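Local coordinates for prolyl-tRNA synthetase (Naegleria fowleri, PDB 6NAB), which catalyses the ATP-dependent activation of proline to prolyl-adenylate and its transfer to tRNA(Pro), as a class II aminoacyl-tRNA synthetase, at the adenosine monophosphate and proline site and the interface of chains A and B. Coordinates in Å, arbitrary orientation; residue numbers count along the deposited sequence, not the author numbering. Chains: chain A/B, Prolyl-tRNA synthetase.

Contact 1: the adenosine monophosphate and proline site. Residues chain A 119, 121, 150, 152, 159-162, 165, 167, 169, 171, 214, 235, 237-238, 240, 268-272, 274. With AMP (adenosine monophosphate), chain C; PRO (proline), chain D.
Strands 164-174, 232-243 and 265-272 run extended along both ligands, A:Gly237 beside the ribose, and a loop at 159-162 turns the backbone of A:Ser162 toward the adenine. This is the class II synthetase active site, with A:Arg150 as the motif 2 arginine and A:Arg274 as the motif 3 arginine; AMP and proline are the two halves of prolyl-adenylate.

The adenine lies between A:Phe165 and A:Arg274. The phenyl ring, with CG in the crowded position between backbone N and carbonyl carbon (chi1 59°), stacks on the six-membered ring at 10° between planes. On the other side A:Arg274, its chain bent at chi3, lays its guanidinium over the base in a cation-pi contact. That group is held flat by A:Ile160 O, which takes both NE and NH2 in plane, and by A:Gln235 O, which receives NH1. N1 and N6 are read by the A:Ser162 backbone, and N6 also by the side chain of A:Glu152, the motif 2 glutamate. A:Ser162 N donates to AMP N1 at 3.2 Å, and AMP N6 gives a hydrogen to A:Ser162 O, on a lone pair. A:Glu152 OE2 takes another from AMP N6 at 2.9 Å, approached from above the carboxylate plane. The ribose 3'-hydroxyl O3' donates to A:Gly270 O.

A:Arg150 reaches out extended and joins the two ligands edge-on, where the adenylate would link them: NH1 bridges to AMP phosphate O2P at 3.2 Å, nearly straight (168°), while NH2 meets proline carboxylate O at 2.9 Å. A:His240 NE2 donates in its ring plane to the other carboxylate oxygen, proline OXT, at 2.8 Å.

Proline is wholly buried. The amine, proline N, donates to A:Glu121 OE2 at 2.7 Å, on the syn lone pair, and also hydrogen-bonds A:Thr119 OG1. A:Ser268 OG donates to the same OE2, while A:Thr119 OG1 reaches OE1, so these two proline-lining residues fix the A:Glu121 carboxylate by both oxygens. The A:Trp167 rim and A:Glu169 CB border the pyrrolidine ring, with A:Phe214 facing CA.

Contact 2: the interface of chains A and B. Residues chain A 79-81, 114, 123; chain B 39-41.
Short strand 79-81 of chain A meets a loop of chain B, residues 39-41, in one patch of the two-fold dimer interface, the association expected of a class II synthetase; the exchanged pair forms its twin.

B:Tyr39 carries the main polar contact. Its CG is anti to the backbone N (chi1 -171°), which sends the ring out across the interface so that the phenol tip reaches the strand. B:Tyr39 OH donates to A:Phe79 O at 2.6 Å, in the carbonyl plane and on a lone pair. The hydroxyl end is also flanked by A:Ile123 from helix 121-131, which crosses the tyrosine obliquely: CG1 and CG2 both approach the hydroxyl, A:Ile123 CG2 lying 3.5 Å from B:Tyr39 OH, putting an aliphatic flank against the phenol oxygen. B:Asp40 folds back beside its neighbour, with OD1 over the centre of the B:Tyr39 ring.

A:Thr81 and B:Asp40 meet tip to tip. A:Thr81 holds OG1 in the crowded position between backbone N and carbonyl carbon (chi1 62°), and A:Thr81 OG1 donates to B:Asp40 OD2 at 3.2 Å from above the carboxylate plane. The methyl, A:Thr81 CG2, beside the backbone N, lies against the same carboxylate, 3.5 Å from B:Asp40 CG. Both branches of the threonine therefore touch one acid group, one by a hydrogen bond and the other by contact.

B:Val41 supplies the apolar part. Its CG2 packs on A:Thr81 CG2 at 3.8 Å and near A:Phe79 CB, while the B:Val41 side chain crosses A:Ile114 obliquely, CG1 near CD1. On chain A, that same CD1 lies over the rim of one face of the A:Phe79 ring.

Water 3 ties the polar groups together: it hydrogen-bonds B:Tyr39 OH and B:Asp40 OD1, each at 2.8 Å, and A:Thr81 N at 3.0 Å in a nearly straight bond of 169°.

Contact 1: the adenosine monophosphate and proline site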
# COMPACT_ATOMS: atom_id res chain seq x y z
N THR A 119 -2.28 -10.51 -12.25
CA THR A 119 -2.99 -11.16 -11.15
C THR A 119 -1.99 -12.16 -10.59
O THR A 119 -1.03 -12.52 -11.27
CB THR A 119 -4.30 -11.85 -11.59
OG1 THR A 119 -4.95 -12.44 -10.45
CG2 THR A 119 -4.04 -12.94 -12.62
N GLU A 121 -2.25 -15.38 -8.95
CA GLU A 121 -2.38 -16.83 -8.77
C GLU A 121 -1.07 -17.56 -9.04
O GLU A 121 -0.60 -18.34 -8.20
CB GLU A 121 -3.48 -17.39 -9.67
CG GLU A 121 -4.92 -17.17 -9.14
CD GLU A 121 -5.48 -15.79 -9.45
OE1 GLU A 121 -4.82 -15.02 -10.19
OE2 GLU A 121 -6.59 -15.49 -8.96
N ARG A 150 -2.42 -4.63 -16.62
CA ARG A 150 -3.09 -5.36 -17.69
C ARG A 150 -3.05 -4.48 -18.93
O ARG A 150 -3.63 -3.39 -18.93
CB ARG A 150 -4.52 -5.73 -17.31
CG ARG A 150 -4.57 -6.80 -16.22
CD ARG A 150 -5.99 -7.25 -15.90
NE ARG A 150 -5.96 -8.07 -14.68
CZ ARG A 150 -7.00 -8.71 -14.16
NH1 ARG A 150 -8.21 -8.66 -14.73
NH2 ARG A 150 -6.83 -9.40 -13.04
N GLU A 152 -4.46 -3.46 -21.45
CA GLU A 152 -5.81 -3.48 -22.00
C GLU A 152 -5.80 -3.10 -23.48
O GLU A 152 -5.18 -2.10 -23.88
CB GLU A 152 -6.73 -2.53 -21.22
CG GLU A 152 -6.86 -2.80 -19.70
CD GLU A 152 -7.84 -3.93 -19.37
OE1 GLU A 152 -8.68 -4.26 -20.23
OE2 GLU A 152 -7.78 -4.47 -18.24
N PHE A 159 -10.11 5.20 -13.83
CA PHE A 159 -10.63 4.35 -12.76
C PHE A 159 -11.26 3.06 -13.27
O PHE A 159 -10.88 1.97 -12.84
CB PHE A 159 -11.67 5.09 -11.89
CG PHE A 159 -11.15 6.33 -11.25
CD1 PHE A 159 -10.05 6.29 -10.40
CD2 PHE A 159 -11.77 7.55 -11.48
CE1 PHE A 159 -9.56 7.46 -9.81
CE2 PHE A 159 -11.30 8.73 -10.89
CZ PHE A 159 -10.18 8.67 -10.04
N ILE A 160 -12.24 3.17 -14.19
CA ILE A 160 -12.99 2.00 -14.64
C ILE A 160 -12.06 0.98 -15.29
O ILE A 160 -12.16 -0.23 -15.03
CB ILE A 160 -14.12 2.40 -15.60
CG1 ILE A 160 -15.14 3.35 -14.93
CG2 ILE A 160 -14.81 1.16 -16.17
CD1 ILE A 160 -15.82 2.77 -13.70
N ARG A 161 -11.17 1.44 -16.17
CA ARG A 161 -10.35 0.52 -16.98
C ARG A 161 -9.00 1.19 -17.23
O ARG A 161 -8.80 1.85 -18.25
CB ARG A 161 -11.04 0.15 -18.29
CG ARG A 161 -10.24 -0.86 -19.12
CD ARG A 161 -10.94 -1.23 -20.43
NE ARG A 161 -12.28 -1.78 -20.18
CZ ARG A 161 -12.50 -3.02 -19.74
NH1 ARG A 161 -11.47 -3.83 -19.51
NH2 ARG A 161 -13.74 -3.44 -19.54
N SER A 162 -8.08 1.00 -16.30
CA SER A 162 -6.75 1.57 -16.44
C SER A 162 -5.75 0.46 -16.70
O SER A 162 -5.97 -0.70 -16.34
CB SER A 162 -6.38 2.40 -15.21
OG SER A 162 -6.47 1.67 -14.01
N PHE A 165 -3.69 -0.55 -12.38
CA PHE A 165 -4.70 -0.24 -11.39
C PHE A 165 -4.26 -0.82 -10.06
O PHE A 165 -3.30 -1.59 -9.97
CB PHE A 165 -6.11 -0.74 -11.82
CG PHE A 165 -6.21 -2.23 -12.07
CD1 PHE A 165 -6.63 -3.09 -11.05
CD2 PHE A 165 -5.97 -2.75 -13.33
CE1 PHE A 165 -6.75 -4.46 -11.29
CE2 PHE A 165 -6.08 -4.11 -13.58
CZ PHE A 165 -6.48 -4.98 -12.56
N TRP A 167 -5.51 -2.62 -6.30
CA TRP A 167 -6.56 -3.48 -5.80
C TRP A 167 -6.12 -4.11 -4.49
O TRP A 167 -4.99 -3.89 -4.03
CB TRP A 167 -6.94 -4.54 -6.85
CG TRP A 167 -5.97 -5.70 -7.10
CD1 TRP A 167 -4.71 -5.89 -6.56
CD2 TRP A 167 -6.19 -6.82 -7.99
NE1 TRP A 167 -4.16 -7.07 -7.04
CE2 TRP A 167 -5.04 -7.65 -7.92
CE3 TRP A 167 -7.25 -7.19 -8.82
CZ2 TRP A 167 -4.93 -8.83 -8.67
CZ3 TRP A 167 -7.13 -8.38 -9.57
CH2 TRP A 167 -5.98 -9.18 -9.48
N GLU A 169 -6.16 -8.30 -3.59
CA GLU A 169 -6.48 -9.64 -4.06
C GLU A 169 -6.30 -10.58 -2.89
O GLU A 169 -5.22 -10.62 -2.28
CB GLU A 169 -5.61 -10.06 -5.26
CG GLU A 169 -4.08 -10.00 -5.01
CD GLU A 169 -3.29 -10.40 -6.24
OE1 GLU A 169 -2.33 -9.67 -6.61
OE2 GLU A 169 -3.63 -11.44 -6.85
N HIS A 171 -6.47 -14.58 -1.50
CA HIS A 171 -6.24 -15.94 -2.01
C HIS A 171 -6.30 -16.89 -0.82
O HIS A 171 -5.43 -16.84 0.06
CB HIS A 171 -4.88 -16.06 -2.71
CG HIS A 171 -4.75 -15.21 -3.94
ND1 HIS A 171 -4.90 -15.71 -5.21
CD2 HIS A 171 -4.49 -13.88 -4.08
CE1 HIS A 171 -4.73 -14.73 -6.09
NE2 HIS A 171 -4.48 -13.61 -5.43
N PHE A 214 -14.02 -16.33 -14.54
CA PHE A 214 -12.56 -16.28 -14.48
C PHE A 214 -11.96 -17.57 -15.03
O PHE A 214 -12.45 -18.67 -14.77
CB PHE A 214 -12.13 -16.05 -13.02
CG PHE A 214 -10.66 -15.73 -12.83
CD1 PHE A 214 -10.12 -14.55 -13.31
CD2 PHE A 214 -9.84 -16.57 -12.08
CE1 PHE A 214 -8.77 -14.24 -13.11
CE2 PHE A 214 -8.49 -16.27 -11.86
CZ PHE A 214 -7.96 -15.11 -12.38
N GLN A 235 -18.99 -4.25 -13.88
CA GLN A 235 -18.62 -5.32 -12.95
C GLN A 235 -17.78 -4.72 -11.83
O GLN A 235 -16.64 -4.29 -12.05
CB GLN A 235 -17.86 -6.42 -13.70
CG GLN A 235 -17.40 -7.58 -12.82
CD GLN A 235 -15.90 -7.55 -12.56
OE1 GLN A 235 -15.45 -7.03 -11.54
NE2 GLN A 235 -15.12 -8.11 -13.49
N GLY A 237 -16.58 -5.88 -8.79
CA GLY A 237 -15.74 -6.67 -7.90
C GLY A 237 -16.13 -8.13 -8.03
O GLY A 237 -17.30 -8.43 -8.29
N THR A 238 -15.18 -9.06 -7.88
CA THR A 238 -15.47 -10.46 -8.15
C THR A 238 -14.88 -11.35 -7.07
O THR A 238 -13.82 -11.07 -6.51
CB THR A 238 -14.94 -10.91 -9.52
OG1 THR A 238 -13.62 -10.38 -9.71
CG2 THR A 238 -15.85 -10.46 -10.65
N HIS A 240 -14.17 -15.46 -6.72
CA HIS A 240 -14.12 -16.70 -7.49
C HIS A 240 -13.94 -17.92 -6.59
O HIS A 240 -13.12 -17.92 -5.67
CB HIS A 240 -12.95 -16.71 -8.48
CG HIS A 240 -12.78 -15.45 -9.25
ND1 HIS A 240 -13.69 -15.02 -10.19
CD2 HIS A 240 -11.76 -14.55 -9.28
CE1 HIS A 240 -13.26 -13.89 -10.74
NE2 HIS A 240 -12.09 -13.60 -10.21
N SER A 268 -10.15 -17.05 -4.97
CA SER A 268 -9.48 -15.76 -5.04
C SER A 268 -10.53 -14.70 -5.31
O SER A 268 -11.58 -14.97 -5.91
CB SER A 268 -8.34 -15.74 -6.10
OG SER A 268 -8.86 -15.75 -7.42
N TRP A 269 -10.27 -13.49 -4.83
CA TRP A 269 -11.26 -12.41 -4.86
C TRP A 269 -10.54 -11.08 -4.88
O TRP A 269 -9.57 -10.89 -4.14
CB TRP A 269 -12.20 -12.47 -3.65
CG TRP A 269 -11.63 -13.16 -2.41
CD1 TRP A 269 -11.64 -14.50 -2.15
CD2 TRP A 269 -11.01 -12.54 -1.26
NE1 TRP A 269 -11.06 -14.76 -0.93
CE2 TRP A 269 -10.67 -13.58 -0.36
CE3 TRP A 269 -10.71 -11.22 -0.90
CZ2 TRP A 269 -10.05 -13.34 0.88
CZ3 TRP A 269 -10.09 -10.97 0.33
CH2 TRP A 269 -9.77 -12.03 1.21
N GLY A 270 -11.06 -10.15 -5.69
CA GLY A 270 -10.42 -8.87 -5.93
C GLY A 270 -11.37 -7.68 -6.09
O GLY A 270 -12.42 -7.79 -6.73
N LEU A 271 -10.98 -6.56 -5.50
CA LEU A 271 -11.69 -5.28 -5.56
C LEU A 271 -10.66 -4.22 -5.90
O LEU A 271 -9.59 -4.19 -5.28
CB LEU A 271 -12.36 -4.96 -4.22
CG LEU A 271 -13.23 -3.71 -4.16
CD1 LEU A 271 -14.58 -4.01 -4.80
CD2 LEU A 271 -13.41 -3.26 -2.72
N SER A 272 -10.97 -3.34 -6.85
CA SER A 272 -9.98 -2.41 -7.38
C SER A 272 -10.47 -0.96 -7.29
O SER A 272 -11.62 -0.67 -6.92
CB SER A 272 -9.65 -2.74 -8.83
OG SER A 272 -10.63 -2.21 -9.69
N ARG A 274 -11.47 0.64 -9.61
CA ARG A 274 -12.69 0.81 -10.39
C ARG A 274 -13.83 1.33 -9.52
O ARG A 274 -14.67 2.11 -9.99
CB ARG A 274 -13.05 -0.53 -11.05
CG ARG A 274 -14.44 -0.59 -11.69
CD ARG A 274 -14.62 -1.91 -12.47
NE ARG A 274 -13.76 -2.00 -13.64
CZ ARG A 274 -13.64 -3.09 -14.40
NH1 ARG A 274 -14.32 -4.19 -14.09
NH2 ARG A 274 -12.83 -3.08 -15.45
P AMP C . -11.73 -9.62 -13.28
O1P AMP C . -12.16 -9.06 -14.63
O2P AMP C . -10.36 -10.48 -13.26
O3P AMP C . -12.82 -10.40 -12.53
O5' AMP C . -11.49 -8.36 -12.36
C5' AMP C . -10.94 -8.51 -11.05
C4' AMP C . -10.98 -7.21 -10.29
O4' AMP C . -10.15 -6.23 -10.97
C3' AMP C . -12.36 -6.58 -10.16
O3' AMP C . -12.44 -5.87 -8.93
C2' AMP C . -12.39 -5.59 -11.33
O2' AMP C . -13.28 -4.51 -11.14
C1' AMP C . -10.93 -5.12 -11.38
N9 AMP C . -10.43 -4.72 -12.70
C8 AMP C . -10.20 -5.54 -13.77
N7 AMP C . -9.62 -4.94 -14.79
C5 AMP C . -9.48 -3.63 -14.36
C6 AMP C . -8.90 -2.50 -14.96
N6 AMP C . -8.33 -2.51 -16.17
N1 AMP C . -8.90 -1.34 -14.25
C2 AMP C . -9.43 -1.35 -13.02
N3 AMP C . -9.99 -2.36 -12.35
C4 AMP C . -9.98 -3.48 -13.08
N PRO D . -7.37 -12.88 -9.20
CA PRO D . -8.80 -12.82 -9.51
C PRO D . -9.04 -11.88 -10.68
O PRO D . -8.07 -11.33 -11.24
CB PRO D . -9.44 -12.27 -8.22
CG PRO D . -8.31 -11.47 -7.57
CD PRO D . -7.05 -12.26 -7.90
OXT PRO D . -10.18 -11.68 -11.10
O HOH W 1 -13.48 -3.29 -8.42
O HOH W 2 -9.16 -6.29 -17.00

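Contact 2: the interface of chains A and B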
# COMPACT_ATOMS: atom_id res chain seq x y z
N PHE A 79 6.92 -9.33 -10.26
CA PHE A 79 7.38 -10.07 -11.43
C PHE A 79 6.97 -11.53 -11.34
O PHE A 79 6.94 -12.12 -10.26
CB PHE A 79 8.90 -10.00 -11.56
CG PHE A 79 9.43 -8.60 -11.68
CD1 PHE A 79 9.16 -7.84 -12.80
CD2 PHE A 79 10.18 -8.03 -10.66
CE1 PHE A 79 9.64 -6.54 -12.92
CE2 PHE A 79 10.65 -6.73 -10.76
CZ PHE A 79 10.38 -5.99 -11.89
N VAL A 80 6.71 -12.12 -12.51
CA VAL A 80 6.40 -13.54 -12.62
C VAL A 80 7.14 -14.10 -13.82
O VAL A 80 7.25 -13.44 -14.86
CB VAL A 80 4.87 -13.78 -12.73
CG1 VAL A 80 4.29 -13.03 -13.93
CG2 VAL A 80 4.54 -15.29 -12.77
N THR A 81 7.65 -15.33 -13.68
CA THR A 81 8.39 -15.94 -14.77
C THR A 81 7.44 -16.48 -15.83
O THR A 81 6.27 -16.77 -15.58
CB THR A 81 9.30 -17.08 -14.27
OG1 THR A 81 8.50 -18.12 -13.70
CG2 THR A 81 10.30 -16.57 -13.24
N ILE A 114 10.80 -11.32 -18.17
CA ILE A 114 9.93 -11.57 -17.03
C ILE A 114 8.74 -10.62 -17.15
O ILE A 114 8.86 -9.51 -17.68
CB ILE A 114 10.67 -11.38 -15.69
CG1 ILE A 114 11.17 -9.95 -15.55
CG2 ILE A 114 11.87 -12.34 -15.58
CD1 ILE A 114 11.97 -9.69 -14.28
N ILE A 123 1.93 -16.43 -9.19
CA ILE A 123 3.04 -15.93 -8.37
C ILE A 123 3.02 -16.57 -6.99
O ILE A 123 4.07 -16.90 -6.44
CB ILE A 123 2.94 -14.39 -8.29
CG1 ILE A 123 3.27 -13.76 -9.64
CG2 ILE A 123 3.81 -13.83 -7.16
CD1 ILE A 123 2.94 -12.26 -9.71
N TYR B 39 12.33 -16.70 -4.09
CA TYR B 39 11.45 -16.60 -5.25
C TYR B 39 12.28 -16.87 -6.50
O TYR B 39 13.50 -16.76 -6.48
CB TYR B 39 10.81 -15.21 -5.30
CG TYR B 39 9.72 -15.03 -6.33
CD1 TYR B 39 8.55 -15.78 -6.28
CD2 TYR B 39 9.84 -14.05 -7.33
CE1 TYR B 39 7.55 -15.61 -7.21
CE2 TYR B 39 8.82 -13.87 -8.27
CZ TYR B 39 7.68 -14.65 -8.20
OH TYR B 39 6.66 -14.47 -9.12
N ASP B 40 11.62 -17.24 -7.61
CA ASP B 40 12.37 -17.63 -8.80
C ASP B 40 12.68 -16.45 -9.72
O ASP B 40 13.07 -16.65 -10.87
CB ASP B 40 11.64 -18.75 -9.55
CG ASP B 40 10.34 -18.29 -10.19
OD1 ASP B 40 9.87 -17.18 -9.89
OD2 ASP B 40 9.77 -19.08 -10.97
N VAL B 41 12.56 -15.22 -9.23
CA VAL B 41 13.11 -14.04 -9.89
C VAL B 41 14.19 -13.50 -8.97
O VAL B 41 13.91 -13.14 -7.82
CB VAL B 41 12.05 -12.98 -10.19
CG1 VAL B 41 12.72 -11.71 -10.76
CG2 VAL B 41 11.04 -13.52 -11.18
O HOH W 3 7.32 -16.49 -10.92

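The centres of the C-alpha atoms of contact 1 and contact 2 lie about 20 Å apart, and no residue belongs to both. Helix 121-131 of chain A is the element they share: A:Glu121 at its start belongs to the proline pocket of contact 1, and A:Ile123, two residues on, faces chain B in contact 2. The first turn of this helix thus faces the substrate by one residue and the partner chain by another, so dimerisation may help to steady the wall of the pocket, though the structure alone does not show any communication. By the two-fold, each chain offers both an active site and the partner loop for the other.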